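Local coordinates for protein mannan endo-1,4-beta-mannosidase (Cryptopygus antarcticus, PDB 4OOZ) that hydrolyses internal beta-1,4-mannosidic linkages in mannans, galactomannans and glucomannans, as a secreted monomeric glycoside hydrolase of family 5, at residues K36-G41 / N336-W341; N78-W83 / V125-V130; F276-T281 / P307-E312; L326-Y331 / Q361-Q366. All coordinates share one frame; numbering follows the deposited sequence.

Interaction 1 of 4, residues K36-G41 / N336-W341; sequences KVFLSG and NGALTW. With BMA (beta-D-mannopyranose), chain G.
The Phe38 ring lies with one face over the CA of Gly337, which sits 3.8 Å from the ring centroid, a CH-pi contact that glycine permits because it has no side chain to hold the ring off its CA. Tyr331 meets the same ring edge-to-face, while the ring's CZ reaches the methyl CB of Ala338 at 4.2 Å. With CG anti to the backbone N (chi1 177°), the ring of Phe38 swings across to the neighbouring strand. The other flat group, Trp341, has the ring oxygen O5 of a mannose over one face, 3.1 Å from its CZ2, and CH2 of the indole lies near O1 of the same sugar. Losing this platform to an alanine here would probably leave the mannose without the flat surface under O5 and C6.

The two backbones run parallel. Leu39 N donates to Asn336 O at 3.1 Å, Ala338 N to Leu39 O at 2.9 Å and Thr340 N to Gly41 O at 3.2 Å; the Gly41 N to Ala338 O bond is weak. Leu339 CD2 packs on the backbone of Gly41. Asn336 turns OD1 to Leu308 N on the next strand. Joining an early strand to the last one, this pairing closes the (beta/alpha)8 barrel of family 5 enzymes, with Trp341 at its substrate-binding end.

Interaction 2 of 4, residues N78-W83 / V125-V130; sequences NTARVW and VFLILV. With BMA (beta-D-mannopyranose), chain G.
Arg81 and Val130 meet across two parallel strands, on the sheet face they share with Thr79, Trp83 and Ile128. From CB the arginine runs extended, with CG anti to the backbone N (chi1 -174°), which sends the chain past the neighbouring strand. CG passes Ile128 CB at 4.2 Å and Val130 CG2 at 3.7 Å, and CD continues over the same methyl. NE comes within 3.4 Å of Val130 CG2, which lies over one face of the guanidinium, and Trp83 NE1 also stands above the plane of that group, offset toward its rim. At the tip, NH1 lies in plane at the edge of the Trp83 ring and makes a salt bridge to Glu312, while NH2 pairs with Glu177 and Asn180. A long side chain with a flat cationic end suits this place because its aliphatic part packs on valine while its end serves several acceptors.

Trp83 in turn rests one face on Val130 CG1, a CH-pi contact 4.2 Å from the five-membered ring centroid, and its CZ2 edge reaches O1 of a bound mannose at 3.2 Å. On the reverse face Ala80 CB meets Leu127 CD2, and Val82 and Leu129 pack side by side, CG2 to CD2, each pair at 3.5 Å. Backbone bonds alternate between the strands, among them Val130 N to Val82 O at 2.8 Å. These are adjacent parallel strands of the (beta/alpha)8 barrel: strand 79-86 is flanked by strand 35-45, strand 126-133 by strand 173-180, and helix 58-74 packs against Val125.

Interaction 3 of 4, residues F276-T281 / P307-E312; sequences FYQMHT and PLLIGE. With BMA (beta-D-mannopyranose), chain G.
His280 and Glu312 form the closely packed part of this contact: the carboxylate is stacked on the imidazole with the planes 23° apart, and Glu312 CD stands 3.2 Å above the ring, offset toward its rim. Glu312 CG lies over the same ring as a CH-pi contact, 3.7 Å from the centroid. With CG anti to the carbonyl carbon (chi1 -52°), the imidazole of His280 turns NE2 back to Gln278 OE1, a bond of 2.8 Å, while ND1 reaches Glu181. A leucine in its place would probably leave both Gln278 OE1 and Glu181 without this partner and free the Glu312 carboxylate from its flat neighbour. Glycine suits position 311, since a CB would run into Gln278 OE1.

At the opposite end of the contact, Phe276 sets its CE1 edge against Leu309 CD2 at 3.6 Å, with Pro307 CB against its CB. The packing is looser, though still buried, on the side of Met279 and Thr281, where Met279 CG approaches Leu308 CD1 at 3.9 Å and the methyls Thr281 CG2 and Ile310 CG2 just meet at 4.1 Å. Backbone bonds such as Met279 N to Leu309 O join the two segments.

The chemistry gathers at Glu312, probably the catalytic nucleophile. Its OE2, also paired with Arg81, takes a weak bond from mannose O1 at 2.8 Å, and OE1 is held by Tyr282, so the carboxylate is fixed beside the sugar's anomeric end, consistent with the retaining double-displacement mechanism of family 5.

Interaction 4 of 4, residues L326-Y331 / Q361-Q366; sequences LYKYAY and QALKGQ
Apolar contacts carry this pairing, and Leu363 is their centre: its side chain inserts between Tyr327, Lys328 and Tyr331 on one flank of helix 323-332. CG stands anti to the carbonyl carbon (chi1 -40°), which carries the branched end to the helix. There the CD1 branch bridges Tyr327 and Tyr331, one turn apart, touching the CB of each at 4.0 Å, and lies 3.7 Å from the carbonyl O of Tyr327. The other branch, CD2, passes the aliphatic CG of Lys328 at 4.1 Å, so a branched leucine covers more of the helix than a straight chain would. Ala362 adds a small methyl near CB of Tyr327, at 4.5 Å. Apart from this group, Gln366 CG makes a loose van der Waals approach to Tyr331 OH, at 4.2 Å on the rim.

Polar interactions lie within or beyond the segments, as the two share no hydrogen bond. Leu363 to Gln366 makes a type II turn, closed by a weak backbone bond from Gln366 N to Leu363 O, with Gly365 at its third position, where a positive phi of 55° suits glycine. The tyrosine hydroxyls look elsewhere: that of Tyr327 to Gly41 and Thr340, that of Tyr331 to Gly375 and Asp368.

An aromatic contact places the helix on the barrel, Tyr327 meeting Phe313 edge-to-face. The loop following helix 353-360 thus packs on helix 323-332, and Leu363 also reaches Phe38 and Ser40 of strand 35-45.

Interactions 1, 2 and 3 join parallel strands of the barrel and reach the same mannose. Interactions 1 and 2 meet through Asn78 ND2, 2.8 Å from Phe38 O; interactions 1 and 3 join by Leu339 N to Ile310 O at 2.9 Å. Most telling is the salt bridge between Arg81 NH1 of interaction 2 and Glu312 OE2 of interaction 3, 2.7 Å apart, since it ties the probable nucleophile to a strand that is not its neighbour in the barrel, with strands 35-45 and 337-340 between them. Interaction 4 lies on the outside, its centre about 18 Å from that of interaction 2, yet Tyr327 OH reaches Gly41 O and Thr340 OG1 of interaction 1, both at 2.9 Å.

Interaction 1 of 4, residues K36-G41 / N336-W341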
# COMPACT_ATOMS: atom_id res chain seq x y z
N LYS A 36 -6.78 19.46 -2.10
CA LYS A 36 -6.04 18.36 -2.69
C LYS A 36 -4.70 18.14 -1.98
O LYS A 36 -3.93 19.07 -1.77
CB LYS A 36 -5.82 18.59 -4.19
CG LYS A 36 -4.50 18.07 -4.71
CD LYS A 36 -4.32 18.37 -6.21
CE LYS A 36 -3.84 17.16 -6.94
NZ LYS A 36 -3.32 17.49 -8.30
N VAL A 37 -4.44 16.87 -1.65
CA VAL A 37 -3.28 16.48 -0.86
C VAL A 37 -2.30 15.62 -1.66
O VAL A 37 -2.71 14.82 -2.51
CB VAL A 37 -3.74 15.73 0.42
CG1 VAL A 37 -2.55 15.23 1.24
CG2 VAL A 37 -4.62 16.63 1.26
N PHE A 38 -1.01 15.80 -1.40
CA PHE A 38 0.04 14.96 -1.96
C PHE A 38 0.70 14.16 -0.84
O PHE A 38 1.20 14.73 0.13
CB PHE A 38 1.06 15.82 -2.71
CG PHE A 38 2.22 15.04 -3.28
CD1 PHE A 38 2.15 14.50 -4.55
CD2 PHE A 38 3.38 14.86 -2.54
CE1 PHE A 38 3.22 13.80 -5.07
CE2 PHE A 38 4.44 14.15 -3.06
CZ PHE A 38 4.36 13.62 -4.33
N LEU A 39 0.71 12.84 -0.98
CA LEU A 39 1.29 11.97 0.05
C LEU A 39 2.80 11.89 -0.06
O LEU A 39 3.34 11.20 -0.92
CB LEU A 39 0.69 10.57 -0.03
CG LEU A 39 -0.82 10.47 0.17
CD1 LEU A 39 -1.25 9.01 0.25
CD2 LEU A 39 -1.26 11.23 1.41
N SER A 40 3.49 12.60 0.83
CA SER A 40 4.94 12.62 0.84
C SER A 40 5.46 11.96 2.11
O SER A 40 5.21 12.44 3.22
CB SER A 40 5.46 14.05 0.73
OG SER A 40 6.88 14.09 0.78
N GLY A 41 6.18 10.85 1.96
CA GLY A 41 6.70 10.15 3.11
C GLY A 41 7.58 8.97 2.79
O GLY A 41 8.22 8.90 1.74
N ASN A 336 0.29 11.45 -7.36
CA ASN A 336 -0.42 11.82 -6.14
C ASN A 336 0.34 11.50 -4.86
O ASN A 336 -0.13 11.79 -3.77
CB ASN A 336 -1.79 11.13 -6.11
CG ASN A 336 -2.69 11.57 -7.24
OD1 ASN A 336 -2.81 10.89 -8.26
ND2 ASN A 336 -3.33 12.72 -7.07
N GLY A 337 1.53 10.92 -5.01
CA GLY A 337 2.36 10.62 -3.86
C GLY A 337 3.67 9.94 -4.19
O GLY A 337 3.84 9.40 -5.29
N ALA A 338 4.59 9.96 -3.24
CA ALA A 338 5.89 9.32 -3.41
C ALA A 338 6.44 8.84 -2.06
O ALA A 338 6.62 9.64 -1.14
CB ALA A 338 6.87 10.28 -4.07
N LEU A 339 6.68 7.54 -1.96
CA LEU A 339 7.16 6.94 -0.72
C LEU A 339 8.51 6.29 -0.91
O LEU A 339 8.64 5.32 -1.64
CB LEU A 339 6.17 5.90 -0.21
CG LEU A 339 4.75 6.38 0.11
CD1 LEU A 339 3.84 5.19 0.30
CD2 LEU A 339 4.75 7.26 1.34
N THR A 340 9.52 6.84 -0.26
CA THR A 340 10.85 6.26 -0.32
C THR A 340 10.89 4.87 0.29
O THR A 340 10.15 4.57 1.23
CB THR A 340 11.83 7.13 0.40
OG1 THR A 340 11.14 7.72 1.51
CG2 THR A 340 12.33 8.22 -0.51
N TRP A 341 11.75 4.00 -0.23
CA TRP A 341 11.71 2.65 0.26
C TRP A 341 12.51 2.44 1.54
O TRP A 341 13.68 2.82 1.64
CB TRP A 341 12.17 1.64 -0.78
CG TRP A 341 12.24 0.29 -0.16
CD1 TRP A 341 13.36 -0.45 0.05
CD2 TRP A 341 11.15 -0.45 0.42
NE1 TRP A 341 13.04 -1.62 0.69
CE2 TRP A 341 11.69 -1.65 0.93
CE3 TRP A 341 9.78 -0.23 0.55
CZ2 TRP A 341 10.91 -2.62 1.55
CZ3 TRP A 341 9.00 -1.20 1.16
CH2 TRP A 341 9.57 -2.38 1.66
C1 BMA G . 9.34 -5.06 -1.07
C2 BMA G . 9.10 -5.50 -2.48
C3 BMA G . 10.26 -6.34 -2.95
C4 BMA G . 11.59 -5.58 -2.77
C5 BMA G . 11.72 -4.96 -1.37
C6 BMA G . 12.85 -3.96 -1.31
O1 BMA G . 8.26 -4.24 -0.73
O2 BMA G . 9.09 -4.36 -3.33
O3 BMA G . 10.12 -6.73 -4.31
O4 BMA G . 12.68 -6.47 -2.98
O5 BMA G . 10.50 -4.27 -1.01
O6 BMA G . 13.68 -4.14 -2.45

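Interaction 2 of 4, residues N78-W83 / V125-V130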
# COMPACT_ATOMS: atom_id res chain seq x y z
N ASN A 78 3.89 13.49 5.35
CA ASN A 78 2.54 13.26 5.85
C ASN A 78 2.11 11.79 5.89
O ASN A 78 1.04 11.47 6.40
CB ASN A 78 1.53 14.04 5.01
CG ASN A 78 1.59 13.69 3.54
OD1 ASN A 78 2.54 13.05 3.08
ND2 ASN A 78 0.57 14.09 2.79
N THR A 79 2.94 10.90 5.35
CA THR A 79 2.54 9.50 5.20
C THR A 79 3.62 8.50 5.60
O THR A 79 4.81 8.72 5.36
CB THR A 79 2.12 9.22 3.74
OG1 THR A 79 1.01 10.05 3.40
CG2 THR A 79 1.70 7.76 3.56
N ALA A 80 3.20 7.42 6.24
CA ALA A 80 4.06 6.27 6.47
C ALA A 80 3.35 4.99 6.05
O ALA A 80 2.19 4.77 6.40
CB ALA A 80 4.48 6.19 7.93
N ARG A 81 4.04 4.16 5.28
CA ARG A 81 3.48 2.88 4.84
C ARG A 81 4.00 1.75 5.72
O ARG A 81 5.20 1.47 5.74
CB ARG A 81 3.83 2.63 3.37
CG ARG A 81 3.17 1.39 2.77
CD ARG A 81 3.31 1.40 1.26
NE ARG A 81 2.80 0.19 0.63
CZ ARG A 81 3.57 -0.78 0.13
NH1 ARG A 81 4.89 -0.68 0.21
NH2 ARG A 81 3.03 -1.84 -0.44
N VAL A 82 3.09 1.10 6.44
CA VAL A 82 3.47 0.07 7.40
C VAL A 82 2.79 -1.27 7.12
O VAL A 82 1.57 -1.34 6.92
CB VAL A 82 3.15 0.52 8.84
CG1 VAL A 82 4.10 1.60 9.27
CG2 VAL A 82 1.73 1.03 8.93
N TRP A 83 3.57 -2.34 7.12
CA TRP A 83 3.05 -3.68 6.88
C TRP A 83 2.50 -4.30 8.17
O TRP A 83 2.95 -3.97 9.26
CB TRP A 83 4.13 -4.59 6.28
CG TRP A 83 4.58 -4.18 4.90
CD1 TRP A 83 4.33 -2.99 4.28
CD2 TRP A 83 5.34 -4.96 3.97
NE1 TRP A 83 4.90 -2.97 3.03
CE2 TRP A 83 5.52 -4.17 2.82
CE3 TRP A 83 5.89 -6.24 4.01
CZ2 TRP A 83 6.23 -4.63 1.71
CZ3 TRP A 83 6.59 -6.69 2.91
CH2 TRP A 83 6.75 -5.89 1.77
N VAL A 125 0.27 12.65 10.71
CA VAL A 125 0.82 11.71 9.75
C VAL A 125 -0.19 10.63 9.38
O VAL A 125 -0.79 10.02 10.25
CB VAL A 125 2.10 11.04 10.29
CG1 VAL A 125 2.43 9.77 9.52
CG2 VAL A 125 3.27 12.02 10.24
N PHE A 126 -0.39 10.42 8.08
CA PHE A 126 -1.27 9.36 7.61
C PHE A 126 -0.53 8.02 7.58
O PHE A 126 0.69 7.98 7.47
CB PHE A 126 -1.82 9.67 6.23
CG PHE A 126 -2.77 10.84 6.21
CD1 PHE A 126 -4.04 10.73 6.75
CD2 PHE A 126 -2.39 12.04 5.64
CE1 PHE A 126 -4.91 11.79 6.73
CE2 PHE A 126 -3.26 13.12 5.62
CZ PHE A 126 -4.52 12.99 6.16
N LEU A 127 -1.29 6.94 7.68
CA LEU A 127 -0.71 5.60 7.63
C LEU A 127 -1.39 4.75 6.56
O LEU A 127 -2.61 4.80 6.40
CB LEU A 127 -0.82 4.91 8.99
CG LEU A 127 0.12 5.43 10.08
CD1 LEU A 127 -0.14 4.73 11.40
CD2 LEU A 127 1.55 5.23 9.67
N ILE A 128 -0.60 3.98 5.84
CA ILE A 128 -1.14 3.02 4.89
C ILE A 128 -0.84 1.60 5.37
O ILE A 128 0.28 1.10 5.23
CB ILE A 128 -0.55 3.22 3.48
CG1 ILE A 128 -0.88 4.63 2.98
CG2 ILE A 128 -1.09 2.16 2.52
CD1 ILE A 128 -0.47 4.90 1.55
N LEU A 129 -1.85 0.95 5.94
CA LEU A 129 -1.69 -0.38 6.51
C LEU A 129 -1.70 -1.47 5.44
O LEU A 129 -2.75 -1.78 4.87
CB LEU A 129 -2.80 -0.66 7.53
CG LEU A 129 -3.05 0.41 8.59
CD1 LEU A 129 -4.14 -0.03 9.54
CD2 LEU A 129 -1.78 0.72 9.34
N VAL A 130 -0.53 -2.05 5.17
CA VAL A 130 -0.43 -3.14 4.21
C VAL A 130 -0.68 -4.47 4.91
O VAL A 130 0.09 -4.87 5.78
CB VAL A 130 0.96 -3.17 3.54
CG1 VAL A 130 0.97 -4.18 2.40
CG2 VAL A 130 1.33 -1.79 3.03
C1 BMA G . 9.34 -5.06 -1.07
C2 BMA G . 9.10 -5.50 -2.48
C3 BMA G . 10.26 -6.34 -2.95
C4 BMA G . 11.59 -5.58 -2.77
C5 BMA G . 11.72 -4.96 -1.37
C6 BMA G . 12.85 -3.96 -1.31
O1 BMA G . 8.26 -4.24 -0.73
O2 BMA G . 9.09 -4.36 -3.33
O3 BMA G . 10.12 -6.73 -4.31
O4 BMA G . 12.68 -6.47 -2.98
O5 BMA G . 10.50 -4.27 -1.01
O6 BMA G . 13.68 -4.14 -2.45

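Interaction 3 of 4, residues F276-T281 / P307-E312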
# COMPACT_ATOMS: atom_id res chain seq x y z
N PHE A 276 -7.33 3.83 -5.25
CA PHE A 276 -6.24 4.52 -5.93
C PHE A 276 -5.15 3.54 -6.31
O PHE A 276 -4.72 2.72 -5.51
CB PHE A 276 -5.68 5.65 -5.06
CG PHE A 276 -4.87 5.19 -3.88
CD1 PHE A 276 -3.49 5.06 -3.97
CD2 PHE A 276 -5.48 4.93 -2.67
CE1 PHE A 276 -2.74 4.65 -2.88
CE2 PHE A 276 -4.73 4.52 -1.58
CZ PHE A 276 -3.37 4.39 -1.69
N TYR A 277 -4.71 3.62 -7.56
CA TYR A 277 -3.66 2.74 -8.06
C TYR A 277 -2.35 3.02 -7.33
O TYR A 277 -2.25 3.98 -6.58
CB TYR A 277 -3.50 2.93 -9.57
CG TYR A 277 -4.76 2.66 -10.36
CD1 TYR A 277 -5.67 3.67 -10.62
CD2 TYR A 277 -5.04 1.39 -10.85
CE1 TYR A 277 -6.83 3.43 -11.34
CE2 TYR A 277 -6.20 1.13 -11.57
CZ TYR A 277 -7.09 2.16 -11.81
OH TYR A 277 -8.24 1.92 -12.52
N GLN A 278 -1.36 2.17 -7.55
CA GLN A 278 -0.05 2.35 -6.92
C GLN A 278 1.04 1.58 -7.64
O GLN A 278 0.89 0.39 -7.93
CB GLN A 278 -0.10 1.94 -5.45
CG GLN A 278 1.25 1.99 -4.76
CD GLN A 278 1.25 1.24 -3.44
OE1 GLN A 278 2.31 0.96 -2.87
NE2 GLN A 278 0.07 0.90 -2.96
N MET A 279 2.15 2.26 -7.92
CA MET A 279 3.27 1.64 -8.61
C MET A 279 4.56 1.73 -7.79
O MET A 279 4.87 2.77 -7.22
CB MET A 279 3.48 2.29 -9.98
CG MET A 279 2.31 2.15 -10.94
SD MET A 279 2.55 3.05 -12.49
CE MET A 279 1.02 2.69 -13.35
N HIS A 280 5.30 0.62 -7.74
CA HIS A 280 6.63 0.61 -7.16
C HIS A 280 7.64 0.66 -8.30
O HIS A 280 7.39 0.11 -9.36
CB HIS A 280 6.88 -0.64 -6.31
CG HIS A 280 5.83 -0.90 -5.27
ND1 HIS A 280 5.80 -2.04 -4.50
CD2 HIS A 280 4.77 -0.15 -4.87
CE1 HIS A 280 4.77 -2.00 -3.68
NE2 HIS A 280 4.13 -0.86 -3.88
N THR A 281 8.78 1.31 -8.08
CA THR A 281 9.77 1.39 -9.15
C THR A 281 11.20 1.42 -8.63
O THR A 281 11.52 2.11 -7.66
CB THR A 281 9.51 2.62 -10.07
OG1 THR A 281 10.43 2.60 -11.17
CG2 THR A 281 9.66 3.93 -9.30
N PRO A 307 -6.72 8.17 -8.19
CA PRO A 307 -5.37 8.66 -7.89
C PRO A 307 -4.31 7.60 -8.13
O PRO A 307 -4.62 6.41 -8.22
CB PRO A 307 -5.46 9.02 -6.40
CG PRO A 307 -6.90 9.32 -6.18
CD PRO A 307 -7.65 8.38 -7.08
N LEU A 308 -3.06 8.02 -8.24
CA LEU A 308 -1.96 7.10 -8.49
C LEU A 308 -0.74 7.48 -7.65
O LEU A 308 -0.15 8.54 -7.85
CB LEU A 308 -1.58 7.09 -9.97
CG LEU A 308 -0.26 6.42 -10.34
CD1 LEU A 308 -0.27 4.95 -9.99
CD2 LEU A 308 0.03 6.62 -11.82
N LEU A 309 -0.39 6.60 -6.72
CA LEU A 309 0.72 6.84 -5.81
C LEU A 309 1.96 6.05 -6.22
O LEU A 309 1.86 4.90 -6.65
CB LEU A 309 0.31 6.48 -4.38
CG LEU A 309 1.39 6.01 -3.40
CD1 LEU A 309 2.19 7.17 -2.84
CD2 LEU A 309 0.77 5.19 -2.28
N ILE A 310 3.13 6.66 -6.10
CA ILE A 310 4.37 5.92 -6.23
C ILE A 310 4.81 5.46 -4.85
O ILE A 310 5.69 6.07 -4.23
CB ILE A 310 5.50 6.75 -6.89
CG1 ILE A 310 5.03 7.34 -8.22
CG2 ILE A 310 6.74 5.88 -7.10
CD1 ILE A 310 6.13 8.05 -8.99
N GLY A 311 4.18 4.41 -4.35
CA GLY A 311 4.66 3.76 -3.15
C GLY A 311 5.95 3.08 -3.54
O GLY A 311 6.04 2.52 -4.64
N GLU A 312 6.95 3.16 -2.68
CA GLU A 312 8.24 2.51 -2.90
C GLU A 312 9.07 3.07 -4.06
O GLU A 312 8.75 2.86 -5.23
CB GLU A 312 8.05 1.01 -3.10
CG GLU A 312 7.39 0.32 -1.93
CD GLU A 312 7.59 -1.18 -1.96
OE1 GLU A 312 8.53 -1.64 -2.65
OE2 GLU A 312 6.82 -1.89 -1.29
C1 BMA G . 9.34 -5.06 -1.07
C2 BMA G . 9.10 -5.50 -2.48
C3 BMA G . 10.26 -6.34 -2.95
C4 BMA G . 11.59 -5.58 -2.77
C5 BMA G . 11.72 -4.96 -1.37
C6 BMA G . 12.85 -3.96 -1.31
O1 BMA G . 8.26 -4.24 -0.73
O2 BMA G . 9.09 -4.36 -3.33
O3 BMA G . 10.12 -6.73 -4.31
O4 BMA G . 12.68 -6.47 -2.98
O5 BMA G . 10.50 -4.27 -1.01
O6 BMA G . 13.68 -4.14 -2.45

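Interaction 4 of 4, residues L326-Y331 / Q361-Q366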
# COMPACT_ATOMS: atom_id res chain seq x y z
N LEU A 326 13.80 13.49 -7.10
CA LEU A 326 12.81 12.44 -7.34
C LEU A 326 11.49 12.78 -6.68
O LEU A 326 10.41 12.60 -7.27
CB LEU A 326 13.33 11.09 -6.83
CG LEU A 326 14.44 10.43 -7.65
CD1 LEU A 326 15.22 9.43 -6.81
CD2 LEU A 326 13.87 9.75 -8.88
N TYR A 327 11.56 13.29 -5.45
CA TYR A 327 10.37 13.81 -4.78
C TYR A 327 9.75 14.95 -5.60
O TYR A 327 8.53 14.97 -5.85
CB TYR A 327 10.71 14.31 -3.37
CG TYR A 327 10.64 13.25 -2.29
CD1 TYR A 327 9.42 12.78 -1.84
CD2 TYR A 327 11.80 12.74 -1.72
CE1 TYR A 327 9.35 11.82 -0.85
CE2 TYR A 327 11.74 11.78 -0.73
CZ TYR A 327 10.51 11.33 -0.30
OH TYR A 327 10.43 10.37 0.69
N LYS A 328 10.60 15.88 -6.02
CA LYS A 328 10.16 17.00 -6.84
C LYS A 328 9.56 16.52 -8.15
O LYS A 328 8.55 17.05 -8.60
CB LYS A 328 11.33 17.95 -7.13
CG LYS A 328 11.60 18.95 -6.02
CD LYS A 328 12.89 19.71 -6.28
CE LYS A 328 13.28 20.53 -5.08
NZ LYS A 328 14.76 20.65 -4.97
N TYR A 329 10.19 15.52 -8.77
CA TYR A 329 9.66 14.96 -10.01
C TYR A 329 8.25 14.45 -9.78
O TYR A 329 7.34 14.76 -10.55
CB TYR A 329 10.55 13.83 -10.52
CG TYR A 329 10.14 13.29 -11.88
CD1 TYR A 329 9.05 12.44 -12.02
CD2 TYR A 329 10.86 13.62 -13.02
CE1 TYR A 329 8.67 11.95 -13.25
CE2 TYR A 329 10.49 13.13 -14.26
CZ TYR A 329 9.40 12.30 -14.37
OH TYR A 329 9.03 11.81 -15.61
N ALA A 330 8.07 13.67 -8.73
CA ALA A 330 6.76 13.11 -8.40
C ALA A 330 5.72 14.21 -8.21
O ALA A 330 4.60 14.11 -8.72
CB ALA A 330 6.85 12.24 -7.16
N TYR A 331 6.09 15.26 -7.49
CA TYR A 331 5.15 16.34 -7.20
C TYR A 331 4.82 17.16 -8.45
O TYR A 331 3.72 17.71 -8.57
CB TYR A 331 5.71 17.25 -6.11
CG TYR A 331 4.71 18.23 -5.54
CD1 TYR A 331 4.58 19.50 -6.09
CD2 TYR A 331 3.92 17.90 -4.46
CE1 TYR A 331 3.67 20.41 -5.58
CE2 TYR A 331 3.01 18.81 -3.93
CZ TYR A 331 2.89 20.06 -4.50
OH TYR A 331 1.99 20.95 -3.98
N GLN A 361 12.35 16.64 3.01
CA GLN A 361 12.44 18.09 3.22
C GLN A 361 12.33 18.91 1.93
O GLN A 361 12.36 20.14 1.96
CB GLN A 361 13.76 18.44 3.92
CG GLN A 361 13.79 18.05 5.39
CD GLN A 361 15.01 18.59 6.10
OE1 GLN A 361 16.11 18.64 5.53
NE2 GLN A 361 14.83 19.01 7.35
N ALA A 362 12.20 18.23 0.79
CA ALA A 362 12.13 18.92 -0.50
C ALA A 362 10.73 19.44 -0.79
O ALA A 362 10.57 20.41 -1.53
CB ALA A 362 12.58 17.99 -1.61
N LEU A 363 9.72 18.80 -0.21
CA LEU A 363 8.35 19.22 -0.43
C LEU A 363 7.73 19.72 0.87
O LEU A 363 6.52 19.73 1.04
CB LEU A 363 7.51 18.08 -1.00
CG LEU A 363 8.19 17.21 -2.07
CD1 LEU A 363 7.25 16.13 -2.55
CD2 LEU A 363 8.68 18.06 -3.23
N LYS A 364 8.60 20.14 1.79
CA LYS A 364 8.18 20.56 3.12
C LYS A 364 7.32 21.82 3.08
O LYS A 364 7.61 22.75 2.33
CB LYS A 364 9.42 20.79 3.99
CG LYS A 364 9.14 21.02 5.46
CD LYS A 364 10.45 21.19 6.20
CE LYS A 364 10.25 21.34 7.69
NZ LYS A 364 11.55 21.48 8.39
N GLY A 365 6.27 21.84 3.89
CA GLY A 365 5.39 22.98 4.01
C GLY A 365 4.80 23.45 2.69
O GLY A 365 4.36 24.59 2.56
N GLN A 366 4.78 22.54 1.71
CA GLN A 366 4.37 22.88 0.36
C GLN A 366 2.86 22.81 0.20
O GLN A 366 2.20 21.95 0.77
CB GLN A 366 5.03 21.94 -0.65
CG GLN A 366 5.37 22.57 -1.98
CD GLN A 366 6.59 23.47 -1.90
OE1 GLN A 366 7.49 23.26 -1.09
NE2 GLN A 366 6.62 24.49 -2.76